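Local coordinates for cell envelope-related transcriptional attenuator domain-containing protein (Streptococcus agalactiae, PDB 3OKZ) that is of unknown function but probably attaches anionic glycopolymers to cell-wall peptidoglycan, at residues P19-M25 against V109-I115; S42-L47 against M59-R64; L47-K53 against I274-D279; R187-Q191 against K242-L246; L267-Q271 against T285-S289. All blocks are in the same frame, centred on the assembly; numbering follows the deposited sequence.

Contact 1: residues P19-M25 against V109-I115; sequences PFSILLM and VDYFMQI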
# COMPACT_ATOMS: atom_id res chain seq x y z
N PRO A 19 16.52 -10.34 1.90
CA PRO A 19 15.07 -10.12 1.91
C PRO A 19 14.77 -8.68 2.33
O PRO A 19 15.47 -8.12 3.17
CB PRO A 19 14.57 -11.11 2.95
CG PRO A 19 15.53 -12.23 2.82
CD PRO A 19 16.86 -11.52 2.71
N PHE A 20 13.74 -8.07 1.76
CA PHE A 20 13.47 -6.71 2.15
C PHE A 20 12.01 -6.32 2.16
O PHE A 20 11.15 -7.06 1.68
CB PHE A 20 14.27 -5.76 1.26
CG PHE A 20 13.79 -5.73 -0.16
CD1 PHE A 20 12.86 -4.77 -0.58
CD2 PHE A 20 14.27 -6.65 -1.10
CE1 PHE A 20 12.43 -4.73 -1.90
CE2 PHE A 20 13.84 -6.61 -2.43
CZ PHE A 20 12.93 -5.65 -2.83
N SER A 21 11.74 -5.15 2.75
CA SER A 21 10.39 -4.61 2.85
C SER A 21 10.34 -3.27 2.17
O SER A 21 11.24 -2.44 2.32
CB SER A 21 9.96 -4.45 4.31
OG SER A 21 10.69 -3.42 4.97
N ILE A 22 9.29 -3.07 1.40
CA ILE A 22 9.09 -1.82 0.71
C ILE A 22 7.65 -1.39 0.94
O ILE A 22 6.72 -2.19 0.85
CB ILE A 22 9.36 -1.96 -0.80
CG1 ILE A 22 9.12 -0.62 -1.51
CG2 ILE A 22 8.50 -3.06 -1.38
CD1 ILE A 22 9.38 -0.65 -3.02
N LEU A 23 7.48 -0.12 1.29
CA LEU A 23 6.16 0.43 1.50
C LEU A 23 5.73 0.94 0.15
O LEU A 23 6.30 1.91 -0.37
CB LEU A 23 6.21 1.60 2.48
CG LEU A 23 4.85 2.24 2.71
CD1 LEU A 23 3.88 1.18 3.20
CD2 LEU A 23 4.97 3.35 3.74
N LEU A 24 4.74 0.27 -0.42
CA LEU A 24 4.22 0.64 -1.71
C LEU A 24 3.00 1.54 -1.50
O LEU A 24 2.08 1.19 -0.76
CB LEU A 24 3.88 -0.65 -2.49
CG LEU A 24 3.48 -0.62 -3.97
CD1 LEU A 24 2.01 -0.27 -4.11
CD2 LEU A 24 4.37 0.37 -4.73
N MSE A 25 3.01 2.71 -2.13
CA MSE A 25 1.89 3.63 -1.99
C MSE A 25 1.38 4.27 -3.28
O MSE A 25 2.16 4.68 -4.16
CB MSE A 25 2.24 4.77 -1.05
CG MSE A 25 2.70 4.35 0.30
SE MSE A 25 3.20 5.96 1.25
CE MSE A 25 1.59 6.20 2.26
N VAL A 109 11.28 -0.23 7.68
CA VAL A 109 10.89 -0.51 6.30
C VAL A 109 12.00 -0.17 5.30
O VAL A 109 12.17 0.98 4.91
CB VAL A 109 9.63 0.31 5.93
CG1 VAL A 109 9.16 -0.05 4.54
CG2 VAL A 109 8.54 0.05 6.95
N ASP A 110 12.74 -1.19 4.87
CA ASP A 110 13.84 -1.03 3.92
C ASP A 110 13.67 0.06 2.86
O ASP A 110 14.44 1.03 2.82
CB ASP A 110 14.08 -2.38 3.23
CG ASP A 110 14.77 -3.37 4.14
OD1 ASP A 110 14.53 -4.58 3.98
OD2 ASP A 110 15.55 -2.94 5.00
N TYR A 111 12.67 -0.08 2.01
CA TYR A 111 12.47 0.90 0.96
C TYR A 111 11.09 1.54 0.98
O TYR A 111 10.32 1.38 1.92
CB TYR A 111 12.74 0.26 -0.41
CG TYR A 111 14.12 -0.35 -0.48
CD1 TYR A 111 14.33 -1.68 -0.12
CD2 TYR A 111 15.23 0.44 -0.79
CE1 TYR A 111 15.62 -2.21 -0.06
CE2 TYR A 111 16.52 -0.08 -0.73
CZ TYR A 111 16.71 -1.40 -0.36
OH TYR A 111 18.00 -1.88 -0.25
N PHE A 112 10.77 2.26 -0.09
CA PHE A 112 9.51 2.95 -0.18
C PHE A 112 9.27 3.37 -1.62
O PHE A 112 10.17 3.86 -2.30
CB PHE A 112 9.57 4.19 0.72
CG PHE A 112 8.70 5.31 0.28
CD1 PHE A 112 7.36 5.37 0.68
CD2 PHE A 112 9.20 6.30 -0.57
CE1 PHE A 112 6.53 6.40 0.25
CE2 PHE A 112 8.38 7.34 -1.01
CZ PHE A 112 7.04 7.39 -0.60
N MSE A 113 8.05 3.16 -2.08
CA MSE A 113 7.72 3.55 -3.44
C MSE A 113 6.34 4.19 -3.51
O MSE A 113 5.37 3.71 -2.90
CB MSE A 113 7.77 2.33 -4.35
CG MSE A 113 7.40 2.65 -5.79
SE MSE A 113 7.48 1.12 -6.95
CE MSE A 113 9.27 1.33 -7.61
N GLN A 114 6.26 5.29 -4.24
CA GLN A 114 4.99 5.96 -4.39
C GLN A 114 4.74 6.25 -5.86
O GLN A 114 5.66 6.61 -6.59
CB GLN A 114 4.95 7.25 -3.57
CG GLN A 114 5.89 8.37 -4.01
CD GLN A 114 5.97 9.46 -2.95
OE1 GLN A 114 5.04 9.65 -2.17
NE2 GLN A 114 7.07 10.19 -2.94
N ILE A 115 3.49 6.03 -6.27
CA ILE A 115 3.06 6.25 -7.65
C ILE A 115 1.72 6.97 -7.64
O ILE A 115 0.81 6.59 -6.90
CB ILE A 115 2.92 4.90 -8.39
CG1 ILE A 115 4.23 4.11 -8.25
CG2 ILE A 115 2.61 5.15 -9.87
CD1 ILE A 115 4.33 2.88 -9.14
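Strands 20-25 and 111-115 run parallel, their short axes 4.2 Å apart and inclined at 21°, in the central mixed sheet of the LCP domain. The ladder alternates as parallel pairing requires: Tyr111 N donates to Ser21 O (2.8 Å), Leu23 N to Tyr111 O (3.3 Å), Met113 N to Leu23 O (2.7 Å), Met25 N to Met113 O (2.7 Å) and Ile115 N to Met25 O (2.8 Å). Just ahead of it, Asp110 OD1 replaces a backbone acceptor, accepting a hydrogen bond from Ser21 N at 3.1 Å, while OD2 bonds Ser11. Large apolar side chains suit this largely buried inner ladder. Ile22, Tyr111, Leu24 and Met113 share one face, where Ile22 CD1 lies 3.6 Å from Met113 CB; beside them the edge of the Tyr111 ring meets the Phe20 face. On the other, with Leu23, Met25, Phe112 and Gln114 touch helix 93-105. There selenomethionine Met25 makes a Met-aromatic contact, its SE 3.5 Å from CE1 at the edge of the Phe112 ring.

Contact 2: residues S42-L47 against M59-R64; sequences SDSMIL and MTSLER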
# COMPACT_ATOMS: atom_id res chain seq x y z
N SER A 42 -2.91 9.36 0.86
CA SER A 42 -2.54 7.97 0.71
C SER A 42 -3.78 7.26 0.20
O SER A 42 -4.68 6.92 0.97
CB SER A 42 -2.09 7.36 2.04
OG SER A 42 -3.15 7.27 2.99
N ASP A 43 -3.82 7.06 -1.11
CA ASP A 43 -4.94 6.40 -1.75
C ASP A 43 -4.84 4.91 -1.50
O ASP A 43 -5.82 4.17 -1.63
CB ASP A 43 -4.92 6.69 -3.24
CG ASP A 43 -6.24 6.42 -3.90
OD1 ASP A 43 -7.23 7.07 -3.49
OD2 ASP A 43 -6.29 5.57 -4.81
N SER A 44 -3.65 4.47 -1.12
CA SER A 44 -3.40 3.07 -0.85
C SER A 44 -2.07 2.88 -0.15
O SER A 44 -1.10 3.60 -0.41
CB SER A 44 -3.37 2.26 -2.13
OG SER A 44 -3.22 0.89 -1.83
N MSE A 45 -2.02 1.90 0.74
CA MSE A 45 -0.79 1.62 1.44
C MSE A 45 -0.63 0.14 1.59
O MSE A 45 -1.48 -0.52 2.16
CB MSE A 45 -0.78 2.29 2.79
CG MSE A 45 -0.15 3.66 2.73
SE MSE A 45 0.07 4.37 4.47
CE MSE A 45 -1.76 4.91 4.77
N ILE A 46 0.47 -0.39 1.05
CA ILE A 46 0.72 -1.82 1.14
C ILE A 46 2.16 -2.05 1.53
O ILE A 46 3.07 -1.52 0.89
CB ILE A 46 0.50 -2.54 -0.21
CG1 ILE A 46 -0.84 -2.13 -0.82
CG2 ILE A 46 0.54 -4.03 0.00
CD1 ILE A 46 -0.80 -0.76 -1.46
N LEU A 47 2.36 -2.85 2.57
CA LEU A 47 3.69 -3.18 3.04
C LEU A 47 4.05 -4.47 2.29
O LEU A 47 3.36 -5.48 2.43
CB LEU A 47 3.69 -3.40 4.55
CG LEU A 47 5.03 -3.43 5.31
CD1 LEU A 47 5.68 -4.82 5.21
CD2 LEU A 47 5.95 -2.34 4.77
N MSE A 59 1.99 -9.43 0.53
CA MSE A 59 1.48 -8.08 0.48
C MSE A 59 0.44 -7.86 1.54
O MSE A 59 -0.59 -8.55 1.58
CB MSE A 59 0.83 -7.80 -0.86
CG MSE A 59 1.74 -7.94 -2.03
SE MSE A 59 0.78 -7.35 -3.55
CE MSE A 59 1.38 -5.52 -3.54
N THR A 60 0.69 -6.88 2.40
CA THR A 60 -0.26 -6.57 3.44
C THR A 60 -0.82 -5.15 3.27
O THR A 60 -0.10 -4.15 3.38
CB THR A 60 0.39 -6.78 4.82
OG1 THR A 60 0.72 -8.17 4.95
CG2 THR A 60 -0.56 -6.41 5.96
N SER A 61 -2.11 -5.08 2.96
CA SER A 61 -2.81 -3.81 2.78
C SER A 61 -3.06 -3.22 4.16
O SER A 61 -3.38 -3.95 5.11
CB SER A 61 -4.14 -4.05 2.06
OG SER A 61 -3.97 -4.71 0.81
N LEU A 62 -2.92 -1.91 4.29
CA LEU A 62 -3.10 -1.26 5.58
C LEU A 62 -4.30 -0.33 5.58
O LEU A 62 -4.28 0.73 4.96
CB LEU A 62 -1.83 -0.47 5.93
CG LEU A 62 -0.53 -1.23 5.63
CD1 LEU A 62 0.71 -0.35 5.91
CD2 LEU A 62 -0.51 -2.50 6.46
N GLU A 63 -5.35 -0.75 6.29
CA GLU A 63 -6.61 -0.00 6.39
C GLU A 63 -6.43 1.46 6.75
O GLU A 63 -5.99 1.79 7.86
CB GLU A 63 -7.53 -0.67 7.42
CG GLU A 63 -8.83 0.08 7.64
CD GLU A 63 -9.52 0.43 6.33
OE1 GLU A 63 -9.81 -0.50 5.54
OE2 GLU A 63 -9.78 1.63 6.10
N ARG A 64 -6.78 2.34 5.82
CA ARG A 64 -6.65 3.79 6.00
C ARG A 64 -7.38 4.37 7.21
O ARG A 64 -7.02 5.44 7.69
CB ARG A 64 -7.17 4.51 4.76
CG ARG A 64 -8.61 4.10 4.40
CD ARG A 64 -9.16 4.96 3.28
NE ARG A 64 -8.22 5.03 2.17
CZ ARG A 64 -8.44 5.72 1.06
NH1 ARG A 64 -9.58 6.40 0.91
NH2 ARG A 64 -7.53 5.74 0.10
O HOH W 1 -4.12 -1.77 -0.27
O HOH W 2 3.31 -8.17 3.43
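This is the beta hairpin of strands 41-51 and 56-62 in the middle of the central sheet, here at the end far from its turn. Backbone hydrogen bonds hold it together. Leu47 and Thr60 form a hydrogen-bonded antiparallel pair, Leu47 N to Thr60 O at 2.9 Å and Thr60 N to Leu47 O at 3.0 Å; Ile46 and Ser61 make the next, non-hydrogen-bonded pair, and Leu62 N reaches Met45 O at 2.9 Å. Beyond it the strands splay; on the other side of strand 41-51, Asp43 and Ser44 both face Gly26 of strand 20-28 in a classic beta bulge. Apolar contacts follow the two faces: Ile46 CG2 meets Met59 CB at 3.9 Å, while Met45 CB and Leu62 CB approach to 4.3 Å on the other, where bulky aliphatic groups are buried. Two waters bridge the strands, one joining Ser44 OG to Ser61 OG, the second donating to Leu47 O while bonding Thr60 OG1. Charge gathers at the open end, where Asp43 makes a salt bridge with Arg170. The long, poorly ordered side chain of Arg64 spans the splay: its NH2 makes a weak hydrogen bond to Asp43 O at 2.9 Å and a long salt bridge to Asp43 OD1 at 3.8 Å.

Contact 3: residues L47-K53 against I274-D279; sequences LVTINPK and IKKELD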
# COMPACT_ATOMS: atom_id res chain seq x y z
N LEU A 47 2.36 -2.85 2.57
CA LEU A 47 3.69 -3.18 3.04
C LEU A 47 4.05 -4.47 2.29
O LEU A 47 3.36 -5.48 2.43
CB LEU A 47 3.69 -3.40 4.55
CG LEU A 47 5.03 -3.43 5.31
CD1 LEU A 47 5.68 -4.82 5.21
CD2 LEU A 47 5.95 -2.34 4.77
N VAL A 48 5.11 -4.41 1.49
CA VAL A 48 5.50 -5.57 0.70
C VAL A 48 6.78 -6.22 1.20
O VAL A 48 7.75 -5.53 1.52
CB VAL A 48 5.74 -5.18 -0.78
CG1 VAL A 48 5.69 -6.43 -1.66
CG2 VAL A 48 4.71 -4.15 -1.23
N THR A 49 6.78 -7.55 1.25
CA THR A 49 7.96 -8.31 1.65
C THR A 49 8.39 -9.12 0.45
O THR A 49 7.54 -9.62 -0.29
CB THR A 49 7.66 -9.33 2.76
OG1 THR A 49 6.75 -10.31 2.25
CG2 THR A 49 7.08 -8.66 3.96
N ILE A 50 9.70 -9.25 0.27
CA ILE A 50 10.30 -10.03 -0.82
C ILE A 50 11.50 -10.75 -0.22
O ILE A 50 12.41 -10.11 0.33
CB ILE A 50 10.81 -9.15 -1.99
CG1 ILE A 50 9.70 -8.24 -2.51
CG2 ILE A 50 11.31 -10.03 -3.12
CD1 ILE A 50 10.06 -6.76 -2.47
N ASN A 51 11.50 -12.07 -0.31
CA ASN A 51 12.60 -12.87 0.23
C ASN A 51 13.20 -13.71 -0.89
O ASN A 51 12.66 -14.76 -1.24
CB ASN A 51 12.11 -13.78 1.34
CG ASN A 51 13.24 -14.47 2.06
OD1 ASN A 51 14.09 -15.09 1.44
ND2 ASN A 51 13.25 -14.36 3.38
N PRO A 52 14.33 -13.26 -1.45
CA PRO A 52 15.00 -13.97 -2.54
C PRO A 52 15.36 -15.40 -2.17
O PRO A 52 15.40 -16.30 -3.02
CB PRO A 52 16.23 -13.10 -2.80
CG PRO A 52 16.55 -12.58 -1.42
CD PRO A 52 15.18 -12.18 -0.92
N LYS A 53 15.62 -15.59 -0.89
CA LYS A 53 16.00 -16.88 -0.33
C LYS A 53 14.84 -17.88 -0.37
O LYS A 53 14.85 -18.83 -1.16
CB LYS A 53 16.48 -16.66 1.11
CG LYS A 53 17.34 -17.76 1.70
CD LYS A 53 17.89 -17.32 3.05
CE LYS A 53 16.77 -17.01 4.04
NZ LYS A 53 17.29 -16.61 5.38
N ILE A 274 5.14 -10.77 9.29
CA ILE A 274 5.97 -9.97 8.41
C ILE A 274 7.43 -10.10 8.83
O ILE A 274 8.31 -10.30 7.99
CB ILE A 274 5.57 -8.48 8.47
CG1 ILE A 274 4.18 -8.30 7.85
CG2 ILE A 274 6.59 -7.63 7.75
CD1 ILE A 274 3.77 -6.85 7.66
N LYS A 275 7.70 -10.00 10.13
CA LYS A 275 9.06 -10.12 10.65
C LYS A 275 9.71 -11.43 10.21
O LYS A 275 10.87 -11.44 9.80
CB LYS A 275 9.05 -10.02 12.18
CG LYS A 275 8.94 -8.59 12.67
CD LYS A 275 8.70 -8.50 14.15
CE LYS A 275 8.67 -7.04 14.58
NZ LYS A 275 8.15 -6.88 15.96
N LYS A 276 8.96 -12.53 10.28
CA LYS A 276 9.50 -13.82 9.85
C LYS A 276 9.94 -13.73 8.39
O LYS A 276 10.91 -14.37 7.99
CB LYS A 276 8.46 -14.93 10.01
CG LYS A 276 8.95 -16.28 9.49
CD LYS A 276 7.83 -17.32 9.39
CE LYS A 276 7.20 -17.63 10.74
NZ LYS A 276 6.12 -18.66 10.64
N GLU A 277 9.22 -12.94 7.60
CA GLU A 277 9.53 -12.77 6.17
C GLU A 277 10.85 -12.05 5.94
O GLU A 277 11.62 -12.42 5.05
CB GLU A 277 8.43 -11.99 5.46
CG GLU A 277 7.10 -12.70 5.42
CD GLU A 277 7.23 -14.11 4.90
OE1 GLU A 277 8.02 -14.31 3.95
OE2 GLU A 277 6.55 -15.01 5.44
N LEU A 278 11.10 -11.00 6.72
CA LEU A 278 12.34 -10.24 6.55
C LEU A 278 13.49 -10.81 7.38
O LEU A 278 14.53 -10.16 7.53
CB LEU A 278 12.12 -8.77 6.92
CG LEU A 278 11.15 -7.89 6.12
CD1 LEU A 278 10.93 -8.48 4.72
CD2 LEU A 278 9.85 -7.77 6.87
N ASP A 279 13.30 -12.02 7.89
CA ASP A 279 14.33 -12.66 8.71
C ASP A 279 14.64 -11.78 9.91
O ASP A 279 15.80 -11.40 10.15
CB ASP A 279 15.62 -12.90 7.91
CG ASP A 279 15.58 -14.17 7.06
OD1 ASP A 279 14.79 -15.09 7.38
OD2 ASP A 279 16.36 -14.27 6.09
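Helix 264-277 brings its last turn against one face of strand 47-51, and because side chains alternate along a strand, Leu47, Thr49 and Asn51 meet it while Val48 and Ile50 point away. Ile274 comes first. Its CD1 lies 3.7 Å from Leu47 CD1, and its CG2 4.0 Å from Thr49 CG2, a buried aliphatic patch shared with Leu105 of helix 93-105. One turn on, Glu277 lays its CB 3.9 Å from Thr49 CB; the small, beta-branched threonine suits both the strand and this close approach, and its hydroxyl bonds Thr58. The carbonyl of Glu277, at the helix end, accepts a hydrogen bond from Asn51 ND2 at 3.0 Å, while Asn51 OD1 takes the N-H of Thr54. Leu278, the first residue to leave helical geometry, sets CD1 3.9 Å from Thr49 CB. Asp279 then adopts positive phi as the C-prime residue of a Schellman motif, with its OD2 2.6 Å from Lys53 NZ in a salt bridge; Lys18 is a second partner of this carboxylate. The contact thus grades from apolar to ionic toward the exposed turn that follows the strand, with the asparagine amide satisfying a carbonyl at the helix terminus.

Contact 4: residues R187-Q191 against K242-L246; sequences REVIQ and KSYQL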
# COMPACT_ATOMS: atom_id res chain seq x y z
N ARG A 187 -5.19 -4.87 -4.51
CA ARG A 187 -4.11 -5.86 -4.53
C ARG A 187 -4.11 -6.59 -5.86
O ARG A 187 -3.06 -6.88 -6.43
CB ARG A 187 -4.28 -6.86 -3.39
CG ARG A 187 -4.01 -6.30 -1.99
CD ARG A 187 -4.41 -7.33 -0.94
NE ARG A 187 -5.43 -6.82 -0.02
CZ ARG A 187 -6.34 -7.59 0.58
NH1 ARG A 187 -6.34 -8.90 0.35
NH2 ARG A 187 -7.23 -7.07 1.40
N GLU A 188 -5.30 -6.89 -6.35
CA GLU A 188 -5.46 -7.58 -7.61
C GLU A 188 -4.78 -6.83 -8.73
O GLU A 188 -3.95 -7.39 -9.45
CB GLU A 188 -6.94 -7.71 -7.92
CG GLU A 188 -7.28 -8.48 -9.18
CD GLU A 188 -8.77 -8.56 -9.37
OE1 GLU A 188 -9.49 -8.55 -8.34
OE2 GLU A 188 -9.23 -8.65 -10.53
N VAL A 189 -5.13 -5.56 -8.91
CA VAL A 189 -4.54 -4.77 -9.98
C VAL A 189 -3.01 -4.79 -9.87
O VAL A 189 -2.31 -4.94 -10.87
CB VAL A 189 -5.08 -3.31 -9.97
CG1 VAL A 189 -4.57 -2.55 -11.19
CG2 VAL A 189 -6.59 -3.30 -10.01
N ILE A 190 -2.48 -4.64 -8.65
CA ILE A 190 -1.04 -4.65 -8.47
C ILE A 190 -0.44 -5.98 -8.89
O ILE A 190 0.48 -6.02 -9.72
CB ILE A 190 -0.66 -4.35 -6.99
CG1 ILE A 190 -0.53 -2.84 -6.79
CG2 ILE A 190 0.69 -4.98 -6.63
CD1 ILE A 190 0.55 -2.22 -7.64
N GLN A 191 -0.97 -7.06 -8.34
CA GLN A 191 -0.48 -8.40 -8.65
C GLN A 191 -0.51 -8.72 -10.13
O GLN A 191 0.44 -9.28 -10.66
CB GLN A 191 -1.31 -9.46 -7.91
CG GLN A 191 -1.22 -9.34 -6.40
CD GLN A 191 -2.19 -10.26 -5.71
OE1 GLN A 191 -2.17 -11.47 -5.92
NE2 GLN A 191 -3.06 -9.68 -4.88
N LYS A 242 1.45 -13.88 -1.57
CA LYS A 242 0.42 -14.17 -0.58
C LYS A 242 -0.04 -12.80 -0.10
O LYS A 242 0.75 -12.04 0.44
CB LYS A 242 0.99 -14.95 0.60
CG LYS A 242 1.10 -16.46 0.42
CD LYS A 242 1.80 -17.09 1.64
CE LYS A 242 1.86 -18.62 1.59
NZ LYS A 242 0.52 -19.25 1.78
N SER A 243 -1.32 -12.49 -0.31
CA SER A 243 -1.89 -11.20 0.09
C SER A 243 -2.67 -11.23 1.41
O SER A 243 -3.45 -12.16 1.67
CB SER A 243 -2.82 -10.69 -1.01
OG SER A 243 -2.17 -10.75 -2.27
N TYR A 244 -2.45 -10.21 2.23
CA TYR A 244 -3.14 -10.12 3.52
C TYR A 244 -3.68 -8.72 3.74
O TYR A 244 -3.17 -7.75 3.18
CB TYR A 244 -2.19 -10.47 4.66
CG TYR A 244 -1.46 -11.78 4.51
CD1 TYR A 244 -0.41 -11.92 3.60
CD2 TYR A 244 -1.81 -12.89 5.29
CE1 TYR A 244 0.27 -13.12 3.46
CE2 TYR A 244 -1.14 -14.10 5.15
CZ TYR A 244 -0.11 -14.21 4.24
OH TYR A 244 0.54 -15.42 4.10
N GLN A 245 -4.72 -8.63 4.56
CA GLN A 245 -5.35 -7.36 4.88
C GLN A 245 -5.31 -7.13 6.39
O GLN A 245 -5.77 -7.97 7.17
CB GLN A 245 -6.80 -7.33 4.37
CG GLN A 245 -7.60 -6.07 4.77
CD GLN A 245 -7.09 -4.80 4.11
OE1 GLN A 245 -7.14 -4.67 2.89
NE2 GLN A 245 -6.61 -3.87 4.91
N LEU A 246 -4.75 -6.01 6.80
CA LEU A 246 -4.66 -5.66 8.21
C LEU A 246 -5.95 -4.93 8.58
O LEU A 246 -6.24 -3.87 8.03
CB LEU A 246 -3.46 -4.75 8.44
CG LEU A 246 -3.34 -4.16 9.84
CD1 LEU A 246 -3.08 -5.28 10.85
CD2 LEU A 246 -2.21 -3.14 9.86
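Arg187 stretches from helix 178-200 over Ser243, its CD 3.7 Å from Ser243 CB; that CB lies at the edge of the guanidinium, and Gln245 CA and Tyr244 O lie over one face. This is helix-on-sheet packing at the surface of the alpha/beta fold: helix segment 187-191 and strand segment 242-246 run roughly antiparallel, at 154°, with axes 10.7 Å apart. The long arginine reaches past its neighbours to the strand's polar groups, offering a planar guanidinium with several N-H donors. Its NH2 donates to Gln245 OE1, an atom whose position is less certain, and its NE makes a weak hydrogen bond to Ser61 on the adjoining strand. One turn later Gln191 points the same way, toward the small Ser243, though Gln191 NE2 and Ser243 OG, 3.0 Å apart, are too poorly angled for a hydrogen bond. Tyr244 points away and forms a cation-pi pair with Arg273 instead. Gln245 is also tied to its own strand, NE2 donating to Leu246 O at 3.1 Å.

Contact 5: residues L267-Q271 against T285-S289; sequences LLAVQ and TLKTS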
# COMPACT_ATOMS: atom_id res chain seq x y z
N LEU A 267 -2.69 -7.51 15.73
CA LEU A 267 -1.57 -6.71 15.28
C LEU A 267 -0.22 -7.36 15.54
O LEU A 267 0.70 -7.23 14.74
CB LEU A 267 -1.62 -5.31 15.89
CG LEU A 267 -0.47 -4.35 15.57
CD1 LEU A 267 -0.19 -4.34 14.09
CD2 LEU A 267 -0.82 -2.97 16.04
N LEU A 268 -0.09 -8.06 16.66
CA LEU A 268 1.18 -8.72 16.97
C LEU A 268 1.42 -9.78 15.89
O LEU A 268 2.37 -9.69 15.12
CB LEU A 268 1.12 -9.37 18.36
CG LEU A 268 2.39 -9.88 19.07
CD1 LEU A 268 2.84 -11.19 18.46
CD2 LEU A 268 3.47 -8.83 18.99
N ALA A 269 0.53 -10.77 15.83
CA ALA A 269 0.61 -11.84 14.85
C ALA A 269 1.04 -11.36 13.46
O ALA A 269 1.92 -11.95 12.83
CB ALA A 269 -0.72 -12.54 14.76
N VAL A 270 0.39 -10.30 13.00
CA VAL A 270 0.66 -9.73 11.69
C VAL A 270 2.08 -9.18 11.60
O VAL A 270 2.76 -9.33 10.58
CB VAL A 270 -0.35 -8.61 11.35
CG1 VAL A 270 -0.10 -8.07 9.96
CG2 VAL A 270 -1.77 -9.14 11.47
N GLN A 271 2.52 -8.52 12.68
CA GLN A 271 3.86 -7.96 12.71
C GLN A 271 4.82 -9.12 12.51
O GLN A 271 5.54 -9.19 11.53
CB GLN A 271 4.16 -7.32 14.07
CG GLN A 271 3.37 -6.06 14.43
CD GLN A 271 3.89 -5.43 15.72
OE1 GLN A 271 3.48 -4.33 16.10
NE2 GLN A 271 4.79 -6.13 16.39
N THR A 285 5.93 -9.72 23.25
CA THR A 285 5.03 -8.68 23.74
C THR A 285 4.93 -7.64 22.63
O THR A 285 5.91 -7.33 21.97
CB THR A 285 5.57 -8.00 25.03
OG1 THR A 285 6.56 -7.02 24.70
CG2 THR A 285 6.19 -9.05 25.95
N LEU A 286 3.74 -7.11 22.44
CA LEU A 286 3.50 -6.14 21.39
C LEU A 286 3.89 -4.70 21.71
O LEU A 286 3.86 -4.28 22.87
CB LEU A 286 2.02 -6.22 20.98
CG LEU A 286 1.35 -5.12 20.17
CD1 LEU A 286 2.10 -4.86 18.87
CD2 LEU A 286 -0.09 -5.55 19.88
N LYS A 287 4.27 -3.97 20.67
CA LYS A 287 4.64 -2.56 20.73
C LYS A 287 4.15 -1.97 19.42
O LYS A 287 4.37 -2.56 18.35
CB LYS A 287 6.16 -2.39 20.84
CG LYS A 287 6.67 -0.97 20.59
CD LYS A 287 8.18 -0.94 20.66
CE LYS A 287 8.78 0.33 20.08
NZ LYS A 287 8.46 1.55 20.88
N THR A 288 3.49 -0.83 19.49
CA THR A 288 2.95 -0.17 18.30
C THR A 288 2.56 1.23 18.69
O THR A 288 2.49 1.56 19.87
CB THR A 288 1.67 -0.87 17.80
OG1 THR A 288 1.23 -0.26 16.58
CG2 THR A 288 0.56 -0.72 18.83
N SER A 289 2.29 2.07 17.69
CA SER A 289 1.88 3.44 17.97
C SER A 289 0.38 3.57 17.77
O SER A 289 -0.20 4.64 17.92
CB SER A 289 2.62 4.43 17.07
OG SER A 289 2.57 4.02 15.71
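Leu286 is the centre of this contact, in which the extended segment 285-289 runs along helix 264-277. With chi1 t and chi2 p, its side chain reaches toward the helix, where CD1 lies 4.2 Å from Leu267 CG and CB lies 3.6 Å from Leu268 CD2. The two helix leucines share the t rotamer at chi1 but part at chi2. Leu267 is tp, a common leucine conformation, and its CD2 stands 3.4 Å from Thr288 OG1; Leu268 has chi2 near -75° and brings its CD2 beside Leu286 and within 4.1 Å of Thr285 C. Gln271, one turn after Leu267, has chi1 m and chi2 t, an extended side chain that reaches the backbone of Lys287. Alternation in the extended segment decides which residues take part: Leu286 and Thr288 point toward the helix, while Thr285 and Lys287 point away and are exposed, as suits a hydroxyl and a charged amine. Thr288, chi1 t, has a hydroxyl that bonds Leu104 O and Ala290 N, so a small polar side chain suits the place. The segment lies in the loop between helices 264-277 and 293-296. It lines the first of these while Thr288 reaches helix 93-105, whose Leu104 also packs on Leu267, and Ser289 pairs through its backbone with Lys69 of strand 67-69.

In the fold
From the N terminus, strand 20-28 pairs with strand 111-116 only after a long excursion, closing contact 1, a loop that encloses the short hairpin closure of contact 2. Strand 41-51, between strands 20-28 and 56-62 in the sheet, is shared by contacts 2 and 3 through Leu47, and contact 3 crosses both contact 1 and contact 2, returning the distant helix 264-277 to the sheet. Contact 4 follows contacts 1 and 2 in series and falls within the span of contact 3, fastening helix 178-200 to strand 241-252 beside the hairpin. Contact 5 crosses contact 3 on the same helix and holds the C-terminal chain to it. Together they join central sheet, flanking helices and tail.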